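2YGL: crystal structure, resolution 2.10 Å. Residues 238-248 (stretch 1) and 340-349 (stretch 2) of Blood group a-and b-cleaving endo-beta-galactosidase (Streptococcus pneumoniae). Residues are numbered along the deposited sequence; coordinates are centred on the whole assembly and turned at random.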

ATOM      1  N   GLU A 238      12.721  19.336  12.132  1.00 25.31           N
ATOM      2  CA  GLU A 238      13.059  18.658  13.382  1.00 24.70           C
ATOM      3  C   GLU A 238      12.406  17.284  13.473  1.00 23.87           C
ATOM      4  O   GLU A 238      11.288  17.085  12.993  1.00 23.85           O
ATOM      5  CB  GLU A 238      12.634  19.491  14.588  1.00 24.96           C
ATOM      6  CG  GLU A 238      13.500  20.707  14.847  1.00 26.35           C
ATOM      7  CD  GLU A 238      13.160  21.387  16.155  1.00 28.11           C
ATOM      8  OE1 GLU A 238      11.972  21.717  16.364  1.00 29.30           O
ATOM      9  OE2 GLU A 238      14.081  21.595  16.972  1.00 29.11           O
ATOM     10  N   PHE A 239      13.110  16.345  14.099  1.00 22.75           N
ATOM     11  CA  PHE A 239      12.584  15.008  14.338  1.00 21.62           C
ATOM     12  C   PHE A 239      12.401  14.765  15.831  1.00 20.97           C
ATOM     13  O   PHE A 239      13.292  15.055  16.629  1.00 20.81           O
ATOM     14  CB  PHE A 239      13.505  13.944  13.728  1.00 21.56           C
ATOM     15  CG  PHE A 239      13.375  13.812  12.238  1.00 21.16           C
ATOM     16  CD1 PHE A 239      14.083  14.653  11.383  1.00 21.07           C
ATOM     17  CD2 PHE A 239      12.538  12.850  11.686  1.00 20.37           C
ATOM     18  CE1 PHE A 239      13.959  14.535   9.999  1.00 20.76           C
ATOM     19  CE2 PHE A 239      12.408  12.722  10.309  1.00 20.32           C
ATOM     20  CZ  PHE A 239      13.120  13.566   9.462  1.00 20.52           C
ATOM     21  N   ASN A 240      11.231  14.247  16.200  1.00 20.15           N
ATOM     22  CA  ASN A 240      10.932  13.901  17.587  1.00 19.30           C
ATOM     23  C   ASN A 240      11.805  12.756  18.085  1.00 18.47           C
ATOM     24  O   ASN A 240      12.216  12.737  19.244  1.00 18.26           O
ATOM     25  CB  ASN A 240       9.456  13.516  17.748  1.00 19.57           C
ATOM     26  CG  ASN A 240       8.503  14.678  17.490  1.00 20.40           C
ATOM     27  OD1 ASN A 240       8.829  15.843  17.734  1.00 21.92           O
ATOM     28  ND2 ASN A 240       7.305  14.357  17.009  1.00 20.92           N
ATOM     29  N   LYS A 241      12.077  11.800  17.200  1.00 17.57           N
ATOM     30  CA  LYS A 241      12.813  10.594  17.566  1.00 16.88           C
ATOM     31  C   LYS A 241      13.986  10.350  16.623  1.00 16.26           C
ATOM     32  O   LYS A 241      13.958  10.769  15.466  1.00 16.04           O
ATOM     33  CB  LYS A 241      11.885   9.368  17.557  1.00 16.89           C
ATOM     34  CG  LYS A 241      10.617   9.487  18.409  1.00 16.78           C
ATOM     35  CD  LYS A 241      10.908   9.410  19.905  1.00 16.74           C
ATOM     36  CE  LYS A 241      11.211   7.992  20.358  1.00 15.74           C
ATOM     37  NZ  LYS A 241      11.627   7.984  21.781  1.00 16.08           N
ATOM     38  N   GLY A 242      15.008   9.659  17.124  1.00 15.61           N
ATOM     39  CA  GLY A 242      16.145   9.270  16.298  1.00 14.91           C
ATOM     40  C   GLY A 242      17.425   8.988  17.060  1.00 14.48           C
ATOM     41  O   GLY A 242      17.424   8.909  18.285  1.00 14.34           O
ATOM     42  N   LEU A 243      18.519   8.839  16.319  1.00 14.21           N
ATOM     43  CA  LEU A 243      19.823   8.509  16.896  1.00 13.80           C
ATOM     44  C   LEU A 243      20.880   9.514  16.446  1.00 13.68           C
ATOM     45  O   LEU A 243      20.898   9.925  15.285  1.00 13.52           O
ATOM     46  CB  LEU A 243      20.248   7.091  16.495  1.00 13.49           C
ATOM     47  CG  LEU A 243      19.380   5.916  16.964  1.00 13.69           C
ATOM     48  CD1 LEU A 243      19.716   4.640  16.193  1.00 12.95           C
ATOM     49  CD2 LEU A 243      19.508   5.693  18.468  1.00 13.48           C
ATOM     50  N   GLY A 244      21.756   9.898  17.371  1.00 13.53           N
ATOM     51  CA  GLY A 244      22.823  10.854  17.087  1.00 13.44           C
ATOM     52  C   GLY A 244      24.187  10.254  17.359  1.00 13.48           C
ATOM     53  O   GLY A 244      24.469   9.814  18.477  1.00 13.07           O
ATOM     54  N   THR A 245      25.028  10.231  16.329  1.00 13.61           N
ATOM     55  CA  THR A 245      26.360   9.636  16.430  1.00 13.78           C
ATOM     56  C   THR A 245      27.429  10.489  15.743  1.00 14.08           C
ATOM     57  O   THR A 245      27.118  11.503  15.114  1.00 14.07           O
ATOM     58  CB  THR A 245      26.376   8.185  15.866  1.00 13.70           C
ATOM     59  OG1 THR A 245      27.598   7.538  16.235  1.00 13.48           O
ATOM     60  CG2 THR A 245      26.230   8.167  14.344  1.00 13.45           C
ATOM     61  N   VAL A 246      28.687  10.081  15.900  1.00 14.39           N
ATOM     62  CA  VAL A 246      29.797  10.658  15.151  1.00 14.76           C
ATOM     63  C   VAL A 246      30.403   9.567  14.274  1.00 14.93           C
ATOM     64  O   VAL A 246      30.798   8.511  14.771  1.00 14.95           O
ATOM     65  CB  VAL A 246      30.872  11.280  16.078  1.00 14.86           C
ATOM     66  CG1 VAL A 246      32.101  11.722  15.276  1.00 14.49           C
ATOM     67  CG2 VAL A 246      30.289  12.463  16.847  1.00 14.54           C
ATOM     68  N   ALA A 247      30.453   9.826  12.969  1.00 15.18           N
ATOM     69  CA  ALA A 247      30.987   8.870  12.002  1.00 15.77           C
ATOM     70  C   ALA A 247      32.463   8.567  12.249  1.00 16.13           C
ATOM     71  O   ALA A 247      33.205   9.413  12.751  1.00 16.17           O
ATOM     72  CB  ALA A 247      30.774   9.375  10.588  1.00 15.53           C
ATOM     73  N   SER A 248      32.877   7.351  11.906  1.00 16.75           N
ATOM     74  CA  SER A 248      34.263   6.934  12.089  1.00 17.42           C
ATOM     75  C   SER A 248      34.745   6.091  10.905  1.00 17.64           C
ATOM     76  O   SER A 248      34.482   6.437   9.755  1.00 17.62           O
ATOM     77  CB  SER A 248      34.432   6.200  13.424  1.00 17.37           C
ATOM     78  OG  SER A 248      35.790   6.194  13.821  1.00 18.08           O
TER
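Stretch 2 (340-349) ADELVLGGAL

Neighbouring antiparallel strands place paired side chains on a common face, and residues 340-349 of this galactosidase illustrate how the rotamers then decide which side-chain atoms meet. The segment runs against 238-248 with strand 343-345 at 165° to strand 242-244, their axes approaching to 4.7 Å. Leu 243 and Leu 345 form the hydrogen-bonded pair: Leu 243 N donates to Leu 345 O (3.0 Å) and Leu 345 N to Leu 243 O (2.8 Å). Both leucines adopt the mt rotamer on the same face, bringing Leu 243 CD1 within 3.9 Å of Leu 345 CD1. Val 344, with chi1 m, lies on the other face beside Gly 244, its CG1 4.0 Å from Gly 244 CA.

The ladder of contacts extends through Thr 245 N to Leu 343 O and Ala 247 N to Asp 341 O, both 3.0 Å hydrogen bonds. Asp 341 points toward stretch 1; its p rotamer sets OD1 3.6 Å from Val 246 CG1, while a water bridges OD2 to Ala 247 O. Glu 342 starts away, but its mm conformation folds OE2 back to 3.5 Å from Val 246 CG2.

At the corner, Gly 347 N donates to Lys 241 O (2.7 Å). Phe 239, chi1 m, lays its ring face under Gly 346 CA, 3.9 Å from the centroid; a CB on Gly 346 would clash with Phe 239 CD1.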

ATOM      1  N   ALA A 340      32.186  18.069   9.967  1.00 26.05           N
ATOM      2  CA  ALA A 340      30.764  17.738   9.868  1.00 25.32           C
ATOM      3  C   ALA A 340      30.518  16.226   9.825  1.00 24.79           C
ATOM      4  O   ALA A 340      30.002  15.694   8.836  1.00 24.52           O
ATOM      5  CB  ALA A 340      30.133  18.436   8.664  1.00 25.28           C
ATOM      6  N   ASP A 341      30.893  15.545  10.908  1.00 24.04           N
ATOM      7  CA  ASP A 341      30.723  14.094  11.023  1.00 23.50           C
ATOM      8  C   ASP A 341      29.589  13.709  11.981  1.00 22.81           C
ATOM      9  O   ASP A 341      29.474  12.553  12.393  1.00 22.55           O
ATOM     10  CB  ASP A 341      32.045  13.417  11.426  1.00 23.60           C
ATOM     11  CG  ASP A 341      32.707  14.069  12.634  1.00 24.32           C
ATOM     12  OD1 ASP A 341      32.028  14.780  13.406  1.00 25.27           O
ATOM     13  OD2 ASP A 341      33.924  13.862  12.817  1.00 25.80           O
ATOM     14  N   GLU A 342      28.748  14.689  12.313  1.00 22.11           N
ATOM     15  CA  GLU A 342      27.627  14.502  13.232  1.00 21.35           C
ATOM     16  C   GLU A 342      26.430  13.901  12.498  1.00 20.66           C
ATOM     17  O   GLU A 342      25.437  14.588  12.230  1.00 20.87           O
ATOM     18  CB  GLU A 342      27.238  15.839  13.875  1.00 21.43           C
ATOM     19  CG  GLU A 342      28.305  16.455  14.780  1.00 21.93           C
ATOM     20  CD  GLU A 342      28.187  16.013  16.233  1.00 22.33           C
ATOM     21  OE1 GLU A 342      27.052  15.906  16.747  1.00 22.65           O
ATOM     22  OE2 GLU A 342      29.237  15.788  16.868  1.00 22.42           O
ATOM     23  N   LEU A 343      26.532  12.616  12.169  1.00 19.68           N
ATOM     24  CA  LEU A 343      25.476  11.915  11.446  1.00 18.95           C
ATOM     25  C   LEU A 343      24.306  11.617  12.380  1.00 18.42           C
ATOM     26  O   LEU A 343      24.493  11.124  13.491  1.00 18.08           O
ATOM     27  CB  LEU A 343      26.019  10.624  10.810  1.00 18.74           C
ATOM     28  CG  LEU A 343      25.151   9.860   9.798  1.00 19.12           C
ATOM     29  CD1 LEU A 343      26.005   9.100   8.792  1.00 19.08           C
ATOM     30  CD2 LEU A 343      24.182   8.904  10.490  1.00 19.16           C
ATOM     31  N   VAL A 344      23.101  11.931  11.917  1.00 18.07           N
ATOM     32  CA  VAL A 344      21.888  11.638  12.673  1.00 17.75           C
ATOM     33  C   VAL A 344      20.907  10.790  11.863  1.00 17.67           C
ATOM     34  O   VAL A 344      20.811  10.918  10.638  1.00 17.50           O
ATOM     35  CB  VAL A 344      21.182  12.925  13.204  1.00 17.54           C
ATOM     36  CG1 VAL A 344      21.989  13.559  14.328  1.00 17.83           C
ATOM     37  CG2 VAL A 344      20.938  13.926  12.086  1.00 17.25           C
ATOM     38  N   LEU A 345      20.195   9.916  12.562  1.00 17.55           N
ATOM     39  CA  LEU A 345      19.157   9.098  11.958  1.00 17.57           C
ATOM     40  C   LEU A 345      17.805   9.613  12.448  1.00 17.64           C
ATOM     41  O   LEU A 345      17.423   9.380  13.593  1.00 17.63           O
ATOM     42  CB  LEU A 345      19.363   7.622  12.316  1.00 17.64           C
ATOM     43  CG  LEU A 345      20.757   7.016  12.083  1.00 17.89           C
ATOM     44  CD1 LEU A 345      20.832   5.608  12.635  1.00 18.38           C
ATOM     45  CD2 LEU A 345      21.128   7.016  10.610  1.00 18.28           C
ATOM     46  N   GLY A 346      17.102  10.335  11.579  1.00 17.64           N
ATOM     47  CA  GLY A 346      15.832  10.962  11.931  1.00 17.85           C
ATOM     48  C   GLY A 346      14.639  10.035  11.795  1.00 18.03           C
ATOM     49  O   GLY A 346      14.331   9.563  10.697  1.00 17.87           O
ATOM     50  N   GLY A 347      13.975   9.776  12.919  1.00 18.13           N
ATOM     51  CA  GLY A 347      12.760   8.960  12.943  1.00 18.39           C
ATOM     52  C   GLY A 347      13.005   7.463  12.861  1.00 18.64           C
ATOM     53  O   GLY A 347      12.075   6.700  12.595  1.00 18.62           O
ATOM     54  N   ALA A 348      14.251   7.049  13.105  1.00 18.84           N
ATOM     55  CA  ALA A 348      14.683   5.656  12.936  1.00 19.14           C
ATOM     56  C   ALA A 348      13.790   4.658  13.667  1.00 19.47           C
ATOM     57  O   ALA A 348      13.636   4.730  14.888  1.00 19.41           O
ATOM     58  CB  ALA A 348      16.132   5.488  13.373  1.00 19.01           C
ATOM     59  N   LEU A 349      13.208   3.731  12.909  1.00 19.92           N
ATOM     60  CA  LEU A 349      12.298   2.733  13.471  1.00 20.43           C
ATOM     61  C   LEU A 349      12.379   1.363  12.782  1.00 20.99           C
ATOM     62  O   LEU A 349      12.877   1.245  11.658  1.00 20.79           O
ATOM     63  CB  LEU A 349      10.853   3.263  13.493  1.00 20.36           C
ATOM     64  CG  LEU A 349      10.099   3.580  12.196  1.00 20.41           C
ATOM     65  CD1 LEU A 349       9.530   2.311  11.560  1.00 20.92           C
ATOM     66  CD2 LEU A 349       8.973   4.566  12.485  1.00 20.19           C
TER
HETATM   67  O   HOH W   1      25.039  13.473  15.842  1.00 12.75           O
HETATM   68  O   HOH W   2      35.066  11.452  13.032  1.00 41.80           O